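PDB 3C3J: putative tagatose-6-phosphate ketose/aldose isomerase from Escherichia coli, which belongs to the sugar isomerase (SIS) family, its chain carrying two SIS domains, each built round a five-stranded parallel beta sheet flanked by helices. Local coordinates for residues P137-C140 / A145-Q148; Q205-S210 / I325-S330; G217-A222 / L277-V282. All coordinates share one frame; numbering follows the deposited sequence.

Interaction 1 (P137-C140 / A145-Q148)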
# COMPACT_ATOMS: atom_id res chain seq x y z
N PRO A 137 2.36 9.81 -21.18
CA PRO A 137 2.71 8.40 -21.11
C PRO A 137 4.21 8.16 -21.22
O PRO A 137 4.90 8.82 -22.00
CB PRO A 137 1.96 7.77 -22.28
CG PRO A 137 1.06 8.86 -22.79
CD PRO A 137 1.63 10.14 -22.41
N ILE A 138 4.70 7.22 -20.40
CA ILE A 138 6.10 6.79 -20.44
C ILE A 138 6.00 5.29 -20.70
O ILE A 138 5.52 4.52 -19.85
CB ILE A 138 6.83 7.12 -19.12
CG1 ILE A 138 6.82 8.63 -18.90
CG2 ILE A 138 8.27 6.57 -19.13
CD1 ILE A 138 7.52 9.16 -17.59
N THR A 139 6.43 4.90 -21.89
CA THR A 139 6.10 3.58 -22.43
C THR A 139 7.23 2.98 -23.30
O THR A 139 8.05 3.71 -23.87
CB THR A 139 4.75 3.67 -23.23
OG1 THR A 139 4.35 2.38 -23.69
CG2 THR A 139 4.85 4.64 -24.42
N CYS A 140 7.26 1.66 -23.38
CA CYS A 140 8.32 0.93 -24.09
C CYS A 140 7.94 0.42 -25.48
O CYS A 140 8.77 -0.20 -26.14
CB CYS A 140 8.84 -0.24 -23.21
SG CYS A 140 9.35 0.28 -21.53
N ALA A 145 -1.07 1.57 -27.82
CA ALA A 145 -2.13 2.55 -27.64
C ALA A 145 -1.70 3.77 -26.84
O ALA A 145 -1.96 4.89 -27.26
CB ALA A 145 -3.31 1.87 -26.97
N LEU A 146 -1.00 3.58 -25.71
CA LEU A 146 -0.55 4.72 -24.92
C LEU A 146 0.23 5.70 -25.77
O LEU A 146 -0.04 6.92 -25.76
CB LEU A 146 0.32 4.29 -23.72
CG LEU A 146 -0.32 3.81 -22.42
CD1 LEU A 146 0.80 3.49 -21.36
CD2 LEU A 146 -1.37 4.80 -21.90
N TYR A 147 1.22 5.18 -26.51
CA TYR A 147 2.07 6.04 -27.31
C TYR A 147 1.25 6.66 -28.46
O TYR A 147 1.26 7.86 -28.66
CB TYR A 147 3.29 5.27 -27.86
CG TYR A 147 4.34 6.20 -28.40
CD1 TYR A 147 5.13 6.95 -27.53
CD2 TYR A 147 4.53 6.37 -29.77
CE1 TYR A 147 6.08 7.82 -28.00
CE2 TYR A 147 5.49 7.25 -30.26
CZ TYR A 147 6.26 7.97 -29.36
OH TYR A 147 7.21 8.84 -29.77
N GLN A 148 0.56 5.82 -29.20
CA GLN A 148 -0.16 6.27 -30.40
C GLN A 148 -1.32 7.24 -30.09
O GLN A 148 -1.48 8.28 -30.75
CB GLN A 148 -0.63 5.06 -31.19
CG GLN A 148 0.49 4.33 -31.90
CD GLN A 148 1.16 5.17 -32.99
OE1 GLN A 148 0.52 5.99 -33.67
NE2 GLN A 148 2.46 4.95 -33.17
O HOH W 1 2.80 2.50 -25.96

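Interaction 2 (Q205-S210 / I325-S330)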
# COMPACT_ATOMS: atom_id res chain seq x y z
N GLN A 205 26.14 -1.20 -12.46
CA GLN A 205 27.04 -2.04 -13.28
C GLN A 205 28.06 -2.75 -12.38
O GLN A 205 28.33 -3.93 -12.58
CB GLN A 205 27.72 -1.19 -14.37
CG GLN A 205 28.66 -1.95 -15.35
CD GLN A 205 27.90 -2.81 -16.36
OE1 GLN A 205 26.67 -2.91 -16.32
NE2 GLN A 205 28.65 -3.46 -17.27
N ALA A 206 28.60 -2.04 -11.39
CA ALA A 206 29.52 -2.67 -10.40
C ALA A 206 28.84 -3.77 -9.56
O ALA A 206 29.47 -4.80 -9.23
CB ALA A 206 30.14 -1.61 -9.49
N ILE A 207 27.56 -3.56 -9.21
CA ILE A 207 26.81 -4.54 -8.46
C ILE A 207 26.68 -5.80 -9.30
O ILE A 207 27.02 -6.90 -8.87
CB ILE A 207 25.40 -4.02 -8.02
CG1 ILE A 207 25.55 -2.93 -6.92
CG2 ILE A 207 24.54 -5.20 -7.52
CD1 ILE A 207 24.30 -2.11 -6.62
N LEU A 208 26.22 -5.64 -10.53
CA LEU A 208 26.05 -6.79 -11.41
C LEU A 208 27.38 -7.53 -11.62
O LEU A 208 27.44 -8.74 -11.56
CB LEU A 208 25.48 -6.33 -12.75
CG LEU A 208 24.03 -5.82 -12.71
CD1 LEU A 208 23.58 -5.42 -14.14
CD2 LEU A 208 23.06 -6.84 -12.07
N THR A 209 28.45 -6.78 -11.85
CA THR A 209 29.79 -7.37 -11.97
C THR A 209 30.18 -8.14 -10.70
O THR A 209 30.73 -9.26 -10.77
CB THR A 209 30.83 -6.30 -12.30
OG1 THR A 209 30.49 -5.69 -13.56
CG2 THR A 209 32.21 -6.90 -12.39
N SER A 210 29.87 -7.57 -9.54
CA SER A 210 30.18 -8.21 -8.26
C SER A 210 29.47 -9.55 -8.06
O SER A 210 29.93 -10.36 -7.27
CB SER A 210 29.86 -7.27 -7.09
OG SER A 210 28.48 -7.27 -6.78
N ILE A 325 25.34 -6.92 2.86
CA ILE A 325 25.96 -6.56 1.61
C ILE A 325 26.21 -5.06 1.66
O ILE A 325 25.29 -4.28 1.89
CB ILE A 325 25.05 -6.91 0.41
CG1 ILE A 325 24.84 -8.40 0.31
CG2 ILE A 325 25.63 -6.38 -0.91
CD1 ILE A 325 23.74 -8.79 -0.66
N ILE A 326 27.46 -4.64 1.50
CA ILE A 326 27.77 -3.21 1.38
C ILE A 326 27.85 -2.87 -0.09
O ILE A 326 28.52 -3.56 -0.85
CB ILE A 326 29.09 -2.80 2.09
CG1 ILE A 326 29.09 -3.27 3.56
CG2 ILE A 326 29.32 -1.30 1.99
CD1 ILE A 326 27.93 -2.80 4.41
N LEU A 327 27.12 -1.84 -0.49
CA LEU A 327 27.10 -1.41 -1.88
C LEU A 327 28.49 -0.95 -2.33
O LEU A 327 29.28 -0.48 -1.52
CB LEU A 327 26.09 -0.27 -2.07
CG LEU A 327 24.63 -0.54 -1.68
CD1 LEU A 327 23.82 0.75 -1.84
CD2 LEU A 327 24.05 -1.67 -2.52
N PRO A 328 28.79 -1.09 -3.63
CA PRO A 328 30.08 -0.56 -4.14
C PRO A 328 30.28 0.90 -3.77
O PRO A 328 29.30 1.64 -3.70
CB PRO A 328 29.95 -0.70 -5.67
CG PRO A 328 29.02 -1.79 -5.86
CD PRO A 328 28.03 -1.76 -4.70
N PRO A 329 31.53 1.33 -3.54
CA PRO A 329 31.74 2.73 -3.20
C PRO A 329 31.25 3.66 -4.27
O PRO A 329 31.41 3.38 -5.46
CB PRO A 329 33.27 2.85 -3.05
CG PRO A 329 33.71 1.48 -2.76
CD PRO A 329 32.81 0.60 -3.58
N SER A 330 30.66 4.77 -3.83
CA SER A 330 30.21 5.84 -4.71
C SER A 330 30.02 7.11 -3.91
O SER A 330 30.14 7.10 -2.67
CB SER A 330 28.88 5.47 -5.37
OG SER A 330 27.85 5.42 -4.37

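Interaction 3 (G217-A222 / L277-V282)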
# COMPACT_ATOMS: atom_id res chain seq x y z
N GLY A 217 23.53 -17.28 -6.61
CA GLY A 217 22.15 -17.04 -6.23
C GLY A 217 21.92 -15.80 -5.37
O GLY A 217 20.84 -15.66 -4.82
N VAL A 218 22.94 -14.95 -5.24
CA VAL A 218 22.85 -13.59 -4.64
C VAL A 218 22.72 -13.54 -3.11
O VAL A 218 23.62 -13.01 -2.44
CB VAL A 218 21.72 -12.75 -5.28
CG1 VAL A 218 21.85 -11.28 -4.83
CG2 VAL A 218 21.80 -12.87 -6.82
N PHE A 219 21.59 -13.99 -2.58
CA PHE A 219 21.45 -14.23 -1.15
C PHE A 219 21.72 -15.72 -0.85
O PHE A 219 21.96 -16.07 0.30
CB PHE A 219 20.07 -13.85 -0.61
CG PHE A 219 19.63 -12.44 -0.98
CD1 PHE A 219 20.52 -11.39 -0.92
CD2 PHE A 219 18.32 -12.19 -1.36
CE1 PHE A 219 20.13 -10.09 -1.27
CE2 PHE A 219 17.93 -10.88 -1.73
CZ PHE A 219 18.83 -9.86 -1.67
N GLY A 220 21.65 -16.58 -1.88
CA GLY A 220 21.96 -18.01 -1.72
C GLY A 220 20.77 -18.90 -1.96
O GLY A 220 19.71 -18.44 -2.38
N TYR A 221 20.93 -20.20 -1.69
CA TYR A 221 19.90 -21.20 -1.95
C TYR A 221 19.41 -21.98 -0.72
O TYR A 221 19.06 -23.16 -0.81
CB TYR A 221 20.38 -22.19 -3.01
CG TYR A 221 20.80 -21.53 -4.32
CD1 TYR A 221 19.86 -20.89 -5.13
CD2 TYR A 221 22.13 -21.58 -4.76
CE1 TYR A 221 20.23 -20.31 -6.33
CE2 TYR A 221 22.51 -21.00 -5.94
CZ TYR A 221 21.56 -20.36 -6.73
OH TYR A 221 21.92 -19.79 -7.92
N ALA A 222 19.35 -21.31 0.43
CA ALA A 222 18.82 -21.92 1.65
C ALA A 222 17.33 -22.26 1.50
O ALA A 222 16.63 -21.67 0.68
CB ALA A 222 19.05 -21.01 2.85
N LEU A 277 13.53 -15.53 5.28
CA LEU A 277 14.59 -14.59 4.95
C LEU A 277 14.02 -13.18 5.04
O LEU A 277 13.01 -12.90 4.42
CB LEU A 277 15.07 -14.79 3.50
CG LEU A 277 16.01 -13.74 2.86
CD1 LEU A 277 17.33 -13.58 3.61
CD2 LEU A 277 16.29 -14.12 1.42
N VAL A 278 14.70 -12.31 5.76
CA VAL A 278 14.35 -10.90 5.83
C VAL A 278 15.47 -10.10 5.21
O VAL A 278 16.65 -10.23 5.60
CB VAL A 278 14.15 -10.44 7.30
CG1 VAL A 278 13.85 -8.92 7.34
CG2 VAL A 278 13.02 -11.26 7.99
N VAL A 279 15.13 -9.25 4.24
CA VAL A 279 16.10 -8.36 3.61
C VAL A 279 15.73 -6.91 3.88
O VAL A 279 14.61 -6.48 3.60
CB VAL A 279 16.22 -8.62 2.09
CG1 VAL A 279 17.27 -7.68 1.45
CG2 VAL A 279 16.52 -10.09 1.81
N VAL A 280 16.68 -6.15 4.42
CA VAL A 280 16.45 -4.76 4.80
C VAL A 280 17.23 -3.85 3.88
O VAL A 280 18.46 -3.90 3.83
CB VAL A 280 16.83 -4.49 6.27
CG1 VAL A 280 16.57 -3.02 6.63
CG2 VAL A 280 16.06 -5.45 7.20
N PHE A 281 16.50 -3.00 3.16
CA PHE A 281 17.07 -1.95 2.33
C PHE A 281 17.31 -0.70 3.22
O PHE A 281 16.38 0.06 3.52
CB PHE A 281 16.13 -1.56 1.18
CG PHE A 281 15.79 -2.69 0.20
CD1 PHE A 281 16.61 -3.81 0.03
CD2 PHE A 281 14.69 -2.55 -0.63
CE1 PHE A 281 16.27 -4.80 -0.88
CE2 PHE A 281 14.36 -3.51 -1.57
CZ PHE A 281 15.16 -4.63 -1.71
N VAL A 282 18.55 -0.49 3.65
CA VAL A 282 18.86 0.57 4.59
C VAL A 282 18.92 1.95 3.91
O VAL A 282 19.61 2.14 2.91
CB VAL A 282 20.19 0.26 5.33
CG1 VAL A 282 20.55 1.39 6.34
CG2 VAL A 282 20.09 -1.07 6.04

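Interaction 1 (P137-C140 / A145-Q148)
P137 and L146 meet through apolar contact: CB of the proline lies 4.1 Å from CB of the leucine, and the ring's CG rests 3.7 Å from L146 O, so the proline packs on the helix backbone as well as on the side chain. Two residues further along the strand, T139 repeats the approach with its methyl. CG2 comes within 3.8 Å of Y147 CB and 3.9 Å of Y147 CD1, the two side chains crossing at about a right angle. The methyl meets the ring obliquely.

These contacts hold helix 145-151 against strand 133-139, the first strand and the helix of a beta-alpha-beta unit that continues into strand 159-160 of the parallel sheet in the first SIS domain. V123 of helix 117-129 also touches L146, while I138, on the reverse side of the strand, packs against helix 174-187.

The polar link is indirect. With OG1 anti to the backbone N (chi1 -176°), T139 reaches a water that donates to OG1 at 2.8 Å and accepts from Y147 N at 3.2 Å. The same hydroxyl is hydrogen-bonded to G111 O, at the end of the neighbouring strand 105-111.

Interaction 2 (Q205-S210 / I325-S330)
Q205 O is gripped by two donors, T209 N at 2.9 Å and T209 OG1 at 3.0 Å, which reach it from opposite faces of the carbonyl plane. The hydroxyl thus doubles a backbone bond of helix 198-210, a helix that packs here against the chain leaving strand 324-326, an outermost strand of the parallel sheet in the second SIS domain. At the helix end S210 OG binds I207 O at 2.6 Å, in the carbonyl plane and on a lone pair, with a C=O to donor angle of 125°.

The contact itself is apolar, and P328 has the largest share of it. A206 CB sits 3.8 Å from CG of the proline ring, while I207 crosses that ring at about a right angle. The isoleucine's CG1 is anti to the carbonyl carbon (chi1 -70°), which swings its longer branch toward the loop although its CB is directed neither toward the loop nor away from it. Y345 of helix 335-356 touches both I207 and L327, and R203 NE donates to P328 O. At the residue before the proline, I207 CD1 reaches L327 CD2 at 4.1 Å; the closest approach of all is I207 CG1 to P328 CD, 3.5 Å.

Interaction 3 (G217-A222 / L277-V282)
Strand 276-281 is the central strand of the parallel sheet in the second SIS domain, and the loop that leads from helix 198-210 into strand 226-231 lays one aromatic ring, F219, across its side chains. V279 approaches that ring over a face: its CG2 stands 4.3 Å from the F219 ring centroid and 25° off the normal, a CH-pi contact. The nearest ring carbon to this methyl is F219 CE2, at 3.9 Å; the other methyl, V279 CG1, lies 4.1 Å from F219 CZ, so CG2 lies over the face toward CE2, while CG1 falls outside the ring outline, past CZ.

L277 comes from two residues earlier on the same side of the strand, its CG anti to the backbone N (chi1 170°), which carries CD2 out to the ring, 3.9 Å from F219 CD2.

This is the three-layer alpha/beta/alpha sandwich of the SIS fold, with helix 335-356 on the face where F219 packs and helix 288-302 reached by V278, which points the other way. The F219 ring meets that of F349 from helix 335-356 with the planes at about 45°. Within the loop, the turn that presents the phenylalanine is closed by a backbone bond from G220 N to G217 O of 3.2 Å. On the face opposite V279, V218 CG1 lies 4.0 Å from the F219 ring plane, offset toward the rim.

The three contacts divide between the two SIS domains, which repeat one strand order, 2-1-3-4-5. Interaction 1 belongs to the first sheet and stands on the opposite side of the chain's centre from the others: its centre is about 33 Å from that of interaction 2, with nearest atoms about 17 Å apart, and about 35 Å from that of interaction 3. Interactions 2 and 3 share the second sheet, one just past the edge strand 324-326 and the other at the central strand 276-281, with centres about 15 Å apart. They touch directly, I325 CD1 packing 3.9 Å from F219 CE1, and helix 335-356 reaches both, through Y345 and F349.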